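Local coordinates for glycerol-3-phosphate dehydrogenase [NAD(+)] 1 (Saccharomyces cerevisiae, PDB 4FGW), which catalyses the NADH-linked interconversion of dihydroxyacetone phosphate and glycerol 3-phosphate, driving the glycerol accumulation that protects yeast from hyperosmotic stress, at residues S42-E55 with N92-L105. Residues are numbered along the deposited sequence; the frame is centred on the assembly and turned at random.
Sequences SGNWGTTIAKVVAE and NVKYLPGITLPDNL
Lys51 lies across the loop that leads into strand 105-108, and its side-chain carbons meet Leu101, Pro102, Ile99 and Thr100 in turn. CB faces the CD2 methyl of Leu101 at 4.1 Å. With CG set anti to the backbone N (chi1 178°), the chain leaves the helix fully stretched: CG packs on CD of Pro102 at 3.8 Å, CD on the CG2 methyl of Ile99, and CE against that same methyl and the carbonyl oxygen of Thr100. A bend at the last torsion of Lys51 (chi4 -81°) then brings Lys51 NZ to Glu55 OE2 at 2.8 Å, on the syn lone pair of that oxygen. Glu191 gives NZ a second carboxylate, while the other oxygen of Glu55 pairs with Arg224 and Tyr226.

At the start of the helix the contact turns polar. Asn92 ND2 approaches the neighbouring Ser42 O (2.7 Å) and Thr47 OG1 (2.8 Å) together, with a weak, bent bond to each. Thr47 OG1 itself donates to Gly43 O, which also accepts from Thr47 N. The Thr47 methyl, CG2, meets Leu101 CD2 at 3.7 Å. Farther along, Ala50 CB touches both methyls of Leu105, Ala54 CB touches Pro102 CG, and Asn104 ND2 donates to Ala54 O (2.7 Å), tilted 34° from the carbonyl plane; Pro66 O is a second acceptor for the same nitrogen.

The helix is the first of the Rossmann domain; Ser42 and Gly43, just before it, and Asn44 to Gly46 in its first turn probably bind NAD(+). A firmer polar tie at Asn104 and two weak ones at Asn92 flank the aliphatic packing and hold the loop along the helix, Asn92 reaching Ser42 O in the turn that probably binds the dinucleotide.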
ATOM      1  N   SER A  42     -29.437 -10.768  -1.952  1.00 70.49           N
ATOM      2  CA  SER A  42     -30.369 -10.023  -1.078  1.00 71.70           C
ATOM      3  C   SER A  42     -29.884  -9.472   0.276  1.00 74.04           C
ATOM      4  O   SER A  42     -30.601  -8.684   0.896  1.00 75.45           O
ATOM      5  CB  SER A  42     -31.723 -10.718  -0.950  1.00 78.70           C
ATOM      6  OG  SER A  42     -31.679 -11.867  -0.120  1.00 88.16           O
ATOM      7  N   GLY A  43     -28.683  -9.842   0.708  1.00 68.07           N
ATOM      8  CA  GLY A  43     -28.110  -9.328   1.950  1.00 66.31           C
ATOM      9  C   GLY A  43     -27.526  -7.934   1.787  1.00 67.63           C
ATOM     10  O   GLY A  43     -27.952  -7.176   0.909  1.00 67.64           O
ATOM     11  N   ASN A  44     -26.566  -7.596   2.637  1.00 60.91           N
ATOM     12  CA  ASN A  44     -25.775  -6.362   2.580  1.00 58.48           C
ATOM     13  C   ASN A  44     -25.253  -6.021   1.201  1.00 60.41           C
ATOM     14  O   ASN A  44     -25.673  -5.103   0.543  1.00 59.60           O
ATOM     15  CB  ASN A  44     -24.545  -6.577   3.448  1.00 57.14           C
ATOM     16  CG  ASN A  44     -24.446  -5.607   4.547  1.00 80.77           C
ATOM     17  OD1 ASN A  44     -23.727  -5.807   5.501  1.00 69.14           O
ATOM     18  ND2 ASN A  44     -25.180  -4.546   4.436  1.00 80.84           N
ATOM     19  N   TRP A  45     -24.281  -6.811   0.812  1.00 55.23           N
ATOM     20  CA  TRP A  45     -23.555  -6.715  -0.437  1.00 54.00           C
ATOM     21  C   TRP A  45     -24.419  -7.048  -1.643  1.00 59.14           C
ATOM     22  O   TRP A  45     -24.300  -6.387  -2.675  1.00 59.40           O
ATOM     23  CB  TRP A  45     -22.273  -7.567  -0.352  1.00 51.61           C
ATOM     24  CG  TRP A  45     -21.177  -7.267  -1.346  1.00 50.99           C
ATOM     25  CD1 TRP A  45     -20.277  -8.162  -1.845  1.00 53.50           C
ATOM     26  CD2 TRP A  45     -20.810  -5.986  -1.889  1.00 49.50           C
ATOM     27  NE1 TRP A  45     -19.385  -7.526  -2.679  1.00 51.70           N
ATOM     28  CE2 TRP A  45     -19.688  -6.192  -2.723  1.00 52.27           C
ATOM     29  CE3 TRP A  45     -21.333  -4.687  -1.772  1.00 51.02           C
ATOM     30  CZ2 TRP A  45     -19.081  -5.151  -3.431  1.00 50.55           C
ATOM     31  CZ3 TRP A  45     -20.714  -3.651  -2.453  1.00 51.33           C
ATOM     32  CH2 TRP A  45     -19.595  -3.885  -3.260  1.00 50.81           C
ATOM     33  N   GLY A  46     -25.304  -8.031  -1.482  1.00 56.83           N
ATOM     34  CA  GLY A  46     -26.243  -8.478  -2.503  1.00 58.17           C
ATOM     35  C   GLY A  46     -27.189  -7.397  -2.985  1.00 62.63           C
ATOM     36  O   GLY A  46     -27.331  -7.209  -4.197  1.00 62.57           O
ATOM     37  N   THR A  47     -27.838  -6.676  -2.038  1.00 59.94           N
ATOM     38  CA  THR A  47     -28.782  -5.586  -2.335  1.00 61.59           C
ATOM     39  C   THR A  47     -28.045  -4.398  -2.953  1.00 63.57           C
ATOM     40  O   THR A  47     -28.547  -3.786  -3.899  1.00 64.40           O
ATOM     41  CB  THR A  47     -29.576  -5.183  -1.080  1.00 68.10           C
ATOM     42  OG1 THR A  47     -30.058  -6.353  -0.436  1.00 66.28           O
ATOM     43  CG2 THR A  47     -30.738  -4.255  -1.387  1.00 69.01           C
ATOM     44  N   THR A  48     -26.854  -4.084  -2.413  1.00 57.93           N
ATOM     45  CA  THR A  48     -25.995  -2.998  -2.868  1.00 55.86           C
ATOM     46  C   THR A  48     -25.553  -3.231  -4.317  1.00 59.36           C
ATOM     47  O   THR A  48     -25.740  -2.346  -5.150  1.00 59.51           O
ATOM     48  CB  THR A  48     -24.827  -2.798  -1.887  1.00 60.67           C
ATOM     49  OG1 THR A  48     -25.343  -2.624  -0.565  1.00 59.44           O
ATOM     50  CG2 THR A  48     -23.967  -1.611  -2.252  1.00 57.21           C
ATOM     51  N   ILE A  49     -25.013  -4.426  -4.624  1.00 55.93           N
ATOM     52  CA  ILE A  49     -24.581  -4.747  -5.980  1.00 56.95           C
ATOM     53  C   ILE A  49     -25.737  -4.764  -6.985  1.00 63.62           C
ATOM     54  O   ILE A  49     -25.553  -4.354  -8.131  1.00 64.37           O
ATOM     55  CB  ILE A  49     -23.598  -5.953  -6.052  1.00 59.69           C
ATOM     56  CG1 ILE A  49     -22.398  -5.646  -6.967  1.00 59.22           C
ATOM     57  CG2 ILE A  49     -24.276  -7.264  -6.443  1.00 63.77           C
ATOM     58  CD1 ILE A  49     -21.304  -4.787  -6.339  1.00 57.95           C
ATOM     59  N   ALA A  50     -26.940  -5.163  -6.522  1.00 61.64           N
ATOM     60  CA  ALA A  50     -28.174  -5.202  -7.303  1.00 63.80           C
ATOM     61  C   ALA A  50     -28.671  -3.787  -7.625  1.00 67.15           C
ATOM     62  O   ALA A  50     -29.264  -3.580  -8.684  1.00 68.60           O
ATOM     63  CB  ALA A  50     -29.233  -5.975  -6.548  1.00 66.70           C
ATOM     64  N   LYS A  51     -28.411  -2.815  -6.717  1.00 61.96           N
ATOM     65  CA  LYS A  51     -28.754  -1.397  -6.875  1.00 62.49           C
ATOM     66  C   LYS A  51     -27.841  -0.786  -7.954  1.00 65.33           C
ATOM     67  O   LYS A  51     -28.326  -0.054  -8.822  1.00 67.52           O
ATOM     68  CB  LYS A  51     -28.598  -0.656  -5.531  1.00 63.34           C
ATOM     69  CG  LYS A  51     -28.880   0.845  -5.579  1.00 68.71           C
ATOM     70  CD  LYS A  51     -28.533   1.515  -4.258  1.00 69.10           C
ATOM     71  CE  LYS A  51     -28.729   3.010  -4.279  1.00 69.76           C
ATOM     72  NZ  LYS A  51     -27.588   3.721  -4.910  1.00 69.46           N
ATOM     73  N   VAL A  52     -26.528  -1.115  -7.897  1.00 57.80           N
ATOM     74  CA  VAL A  52     -25.474  -0.700  -8.832  1.00 55.92           C
ATOM     75  C   VAL A  52     -25.827  -1.192 -10.259  1.00 64.38           C
ATOM     76  O   VAL A  52     -25.798  -0.406 -11.215  1.00 65.77           O
ATOM     77  CB  VAL A  52     -24.095  -1.228  -8.335  1.00 55.38           C
ATOM     78  CG1 VAL A  52     -23.029  -1.203  -9.431  1.00 53.59           C
ATOM     79  CG2 VAL A  52     -23.622  -0.461  -7.101  1.00 53.40           C
ATOM     80  N   VAL A  53     -26.196  -2.484 -10.372  1.00 61.96           N
ATOM     81  CA  VAL A  53     -26.579  -3.157 -11.613  1.00 64.14           C
ATOM     82  C   VAL A  53     -27.893  -2.585 -12.193  1.00 72.15           C
ATOM     83  O   VAL A  53     -27.936  -2.296 -13.391  1.00 74.19           O
ATOM     84  CB  VAL A  53     -26.567  -4.700 -11.427  1.00 68.11           C
ATOM     85  CG1 VAL A  53     -27.360  -5.418 -12.510  1.00 71.84           C
ATOM     86  CG2 VAL A  53     -25.134  -5.228 -11.375  1.00 64.88           C
ATOM     87  N   ALA A  54     -28.928  -2.361 -11.344  1.00 70.02           N
ATOM     88  CA  ALA A  54     -30.214  -1.784 -11.773  1.00 74.10           C
ATOM     89  C   ALA A  54     -30.077  -0.357 -12.315  1.00 78.74           C
ATOM     90  O   ALA A  54     -30.789   0.013 -13.255  1.00 82.49           O
ATOM     91  CB  ALA A  54     -31.235  -1.830 -10.643  1.00 76.13           C
ATOM     92  N   GLU A  55     -29.154   0.428 -11.731  1.00 71.89           N
ATOM     93  CA  GLU A  55     -28.844   1.798 -12.144  1.00 72.44           C
ATOM     94  C   GLU A  55     -28.240   1.802 -13.552  1.00 77.21           C
ATOM     95  O   GLU A  55     -28.606   2.645 -14.376  1.00 79.51           O
ATOM     96  CB  GLU A  55     -27.858   2.445 -11.154  1.00 70.25           C
ATOM     97  CG  GLU A  55     -28.515   3.019  -9.909  1.00 78.45           C
ATOM     98  CD  GLU A  55     -27.571   3.358  -8.769  1.00 83.66           C
ATOM     99  OE1 GLU A  55     -26.357   3.525  -9.021  1.00 66.19           O
ATOM    100  OE2 GLU A  55     -28.052   3.463  -7.619  1.00 72.29           O
ATOM    101  N   ASN A  92     -34.745  -2.463   1.409  1.00 82.07           N
ATOM    102  CA  ASN A  92     -34.482  -3.745   2.064  1.00 80.83           C
ATOM    103  C   ASN A  92     -34.359  -3.404   3.548  1.00 84.82           C
ATOM    104  O   ASN A  92     -33.251  -3.286   4.087  1.00 81.37           O
ATOM    105  CB  ASN A  92     -33.213  -4.419   1.520  1.00 76.51           C
ATOM    106  CG  ASN A  92     -33.022  -5.861   1.964  1.00 92.11           C
ATOM    107  OD1 ASN A  92     -33.420  -6.287   3.058  1.00 85.85           O
ATOM    108  ND2 ASN A  92     -32.374  -6.647   1.125  1.00 79.75           N
ATOM    109  N   VAL A  93     -35.524  -3.195   4.183  1.00 85.31           N
ATOM    110  CA  VAL A  93     -35.718  -2.785   5.573  1.00 86.60           C
ATOM    111  C   VAL A  93     -34.870  -3.518   6.621  1.00 87.74           C
ATOM    112  O   VAL A  93     -34.490  -2.902   7.616  1.00 87.72           O
ATOM    113  CB  VAL A  93     -37.237  -2.657   5.919  1.00 95.97           C
ATOM    114  CG1 VAL A  93     -37.736  -3.774   6.836  1.00 97.82           C
ATOM    115  CG2 VAL A  93     -37.555  -1.286   6.499  1.00 97.95           C
ATOM    116  N   LYS A  94     -34.543  -4.803   6.377  1.00 82.32           N
ATOM    117  CA  LYS A  94     -33.759  -5.625   7.297  1.00 80.43           C
ATOM    118  C   LYS A  94     -32.252  -5.599   7.021  1.00 80.82           C
ATOM    119  O   LYS A  94     -31.475  -5.403   7.955  1.00 79.69           O
ATOM    120  CB  LYS A  94     -34.289  -7.075   7.321  1.00 83.78           C
ATOM    121  CG  LYS A  94     -33.735  -7.911   8.471  1.00 90.58           C
ATOM    122  CD  LYS A  94     -34.277  -9.325   8.480  1.00 99.96           C
ATOM    123  CE  LYS A  94     -33.570 -10.168   9.509  1.00108.06           C
ATOM    124  NZ  LYS A  94     -34.077 -11.565   9.526  1.00118.91           N
ATOM    125  N   TYR A  95     -31.841  -5.825   5.756  1.00 75.23           N
ATOM    126  CA  TYR A  95     -30.431  -5.936   5.378  1.00 71.30           C
ATOM    127  C   TYR A  95     -29.721  -4.678   4.882  1.00 72.86           C
ATOM    128  O   TYR A  95     -28.493  -4.619   4.956  1.00 70.46           O
ATOM    129  CB  TYR A  95     -30.196  -7.156   4.468  1.00 71.81           C
ATOM    130  CG  TYR A  95     -30.687  -8.450   5.086  1.00 75.75           C
ATOM    131  CD1 TYR A  95     -31.945  -8.962   4.774  1.00 81.14           C
ATOM    132  CD2 TYR A  95     -29.914  -9.140   6.015  1.00 75.70           C
ATOM    133  CE1 TYR A  95     -32.418 -10.134   5.367  1.00 84.37           C
ATOM    134  CE2 TYR A  95     -30.375 -10.313   6.614  1.00 79.36           C
ATOM    135  CZ  TYR A  95     -31.627 -10.809   6.285  1.00 89.50           C
ATOM    136  OH  TYR A  95     -32.075 -11.969   6.868  1.00 92.88           O
ATOM    137  N   LEU A  96     -30.473  -3.674   4.397  1.00 70.24           N
ATOM    138  CA  LEU A  96     -29.911  -2.405   3.916  1.00 67.60           C
ATOM    139  C   LEU A  96     -30.898  -1.244   4.223  1.00 75.01           C
ATOM    140  O   LEU A  96     -31.506  -0.691   3.301  1.00 76.31           O
ATOM    141  CB  LEU A  96     -29.564  -2.514   2.414  1.00 65.64           C
ATOM    142  CG  LEU A  96     -28.572  -1.503   1.835  1.00 67.43           C
ATOM    143  CD1 LEU A  96     -27.136  -1.821   2.253  1.00 63.60           C
ATOM    144  CD2 LEU A  96     -28.661  -1.481   0.326  1.00 69.00           C
ATOM    145  N   PRO A  97     -31.104  -0.888   5.522  1.00 73.26           N
ATOM    146  CA  PRO A  97     -32.082   0.173   5.846  1.00 76.54           C
ATOM    147  C   PRO A  97     -31.685   1.594   5.436  1.00 79.26           C
ATOM    148  O   PRO A  97     -30.505   1.954   5.479  1.00 76.14           O
ATOM    149  CB  PRO A  97     -32.257   0.038   7.358  1.00 79.94           C
ATOM    150  CG  PRO A  97     -30.937  -0.504   7.828  1.00 80.60           C
ATOM    151  CD  PRO A  97     -30.492  -1.446   6.751  1.00 73.52           C
ATOM    152  N   GLY A  98     -32.691   2.374   5.036  1.00 78.08           N
ATOM    153  CA  GLY A  98     -32.545   3.765   4.621  1.00 77.82           C
ATOM    154  C   GLY A  98     -32.072   3.986   3.197  1.00 78.85           C
ATOM    155  O   GLY A  98     -31.925   5.135   2.774  1.00 79.09           O
ATOM    156  N   ILE A  99     -31.825   2.896   2.444  1.00 72.71           N
ATOM    157  CA  ILE A  99     -31.337   2.981   1.066  1.00 70.33           C
ATOM    158  C   ILE A  99     -32.451   2.764   0.062  1.00 77.68           C
ATOM    159  O   ILE A  99     -32.991   1.662  -0.040  1.00 77.32           O
ATOM    160  CB  ILE A  99     -30.081   2.087   0.812  1.00 68.61           C
ATOM    161  CG1 ILE A  99     -28.873   2.504   1.704  1.00 65.53           C
ATOM    162  CG2 ILE A  99     -29.702   2.010  -0.685  1.00 67.87           C
ATOM    163  CD1 ILE A  99     -28.249   3.944   1.474  1.00 66.21           C
ATOM    164  N   THR A 100     -32.777   3.824  -0.692  1.00 77.95           N
ATOM    165  CA  THR A 100     -33.814   3.802  -1.723  1.00 81.90           C
ATOM    166  C   THR A 100     -33.285   3.038  -2.937  1.00 84.88           C
ATOM    167  O   THR A 100     -32.221   3.367  -3.466  1.00 81.35           O
ATOM    168  CB  THR A 100     -34.298   5.230  -2.051  1.00 91.93           C
ATOM    169  OG1 THR A 100     -34.582   5.924  -0.836  1.00 94.18           O
ATOM    170  CG2 THR A 100     -35.533   5.242  -2.944  1.00 93.57           C
ATOM    171  N   LEU A 101     -34.018   1.993  -3.343  1.00 83.86           N
ATOM    172  CA  LEU A 101     -33.666   1.151  -4.487  1.00 82.79           C
ATOM    173  C   LEU A 101     -34.338   1.695  -5.764  1.00 90.94           C
ATOM    174  O   LEU A 101     -35.439   2.244  -5.656  1.00 94.60           O
ATOM    175  CB  LEU A 101     -34.003  -0.327  -4.211  1.00 82.78           C
ATOM    176  CG  LEU A 101     -33.344  -0.944  -2.960  1.00 84.40           C
ATOM    177  CD1 LEU A 101     -34.018  -2.242  -2.568  1.00 85.95           C
ATOM    178  CD2 LEU A 101     -31.844  -1.142  -3.147  1.00 81.64           C
ATOM    179  N   PRO A 102     -33.664   1.625  -6.948  1.00 86.43           N
ATOM    180  CA  PRO A 102     -34.211   2.249  -8.177  1.00 89.60           C
ATOM    181  C   PRO A 102     -35.720   2.265  -8.472  1.00 98.95           C
ATOM    182  O   PRO A 102     -36.401   3.236  -8.119  1.00101.87           O
ATOM    183  CB  PRO A 102     -33.364   1.635  -9.296  1.00 89.23           C
ATOM    184  CG  PRO A 102     -32.063   1.350  -8.656  1.00 88.51           C
ATOM    185  CD  PRO A 102     -32.322   1.052  -7.199  1.00 83.20           C
ATOM    186  N   ASP A 103     -36.223   1.230  -9.171  1.00 96.38           N
ATOM    187  CA  ASP A 103     -37.617   1.035  -9.608  1.00100.73           C
ATOM    188  C   ASP A 103     -37.644  -0.296 -10.346  1.00102.95           C
ATOM    189  O   ASP A 103     -38.577  -1.086 -10.180  1.00104.43           O
ATOM    190  CB  ASP A 103     -38.062   2.157 -10.577  1.00106.34           C
ATOM    191  CG  ASP A 103     -39.278   2.946 -10.133  1.00122.96           C
ATOM    192  OD1 ASP A 103     -40.220   3.083 -10.941  1.00129.39           O
ATOM    193  OD2 ASP A 103     -39.269   3.466  -8.996  1.00128.21           O
ATOM    194  N   ASN A 104     -36.547  -0.553 -11.049  1.00 96.09           N
ATOM    195  CA  ASN A 104     -36.358  -1.735 -11.861  1.00 95.32           C
ATOM    196  C   ASN A 104     -35.668  -2.875 -11.159  1.00 95.34           C
ATOM    197  O   ASN A 104     -35.360  -3.889 -11.757  1.00 94.86           O
ATOM    198  CB  ASN A 104     -35.562  -1.371 -13.098  1.00 94.55           C
ATOM    199  CG  ASN A 104     -34.489  -0.355 -12.821  1.00104.57           C
ATOM    200  OD1 ASN A 104     -34.628   0.493 -11.963  1.00 95.29           O
ATOM    201  ND2 ASN A 104     -33.413  -0.440 -13.558  1.00 92.67           N
ATOM    202  N   LEU A 105     -35.399  -2.686  -9.886  1.00 89.18           N
ATOM    203  CA  LEU A 105     -34.830  -3.732  -9.044  1.00 86.27           C
ATOM    204  C   LEU A 105     -35.981  -4.484  -8.378  1.00 93.26           C
ATOM    205  O   LEU A 105     -36.570  -3.996  -7.408  1.00 94.97           O
ATOM    206  CB  LEU A 105     -33.839  -3.154  -8.014  1.00 82.71           C
ATOM    207  CG  LEU A 105     -33.165  -4.123  -7.021  1.00 84.64           C
ATOM    208  CD1 LEU A 105     -32.590  -5.355  -7.722  1.00 84.06           C
ATOM    209  CD2 LEU A 105     -32.082  -3.415  -6.226  1.00 81.93           C
TER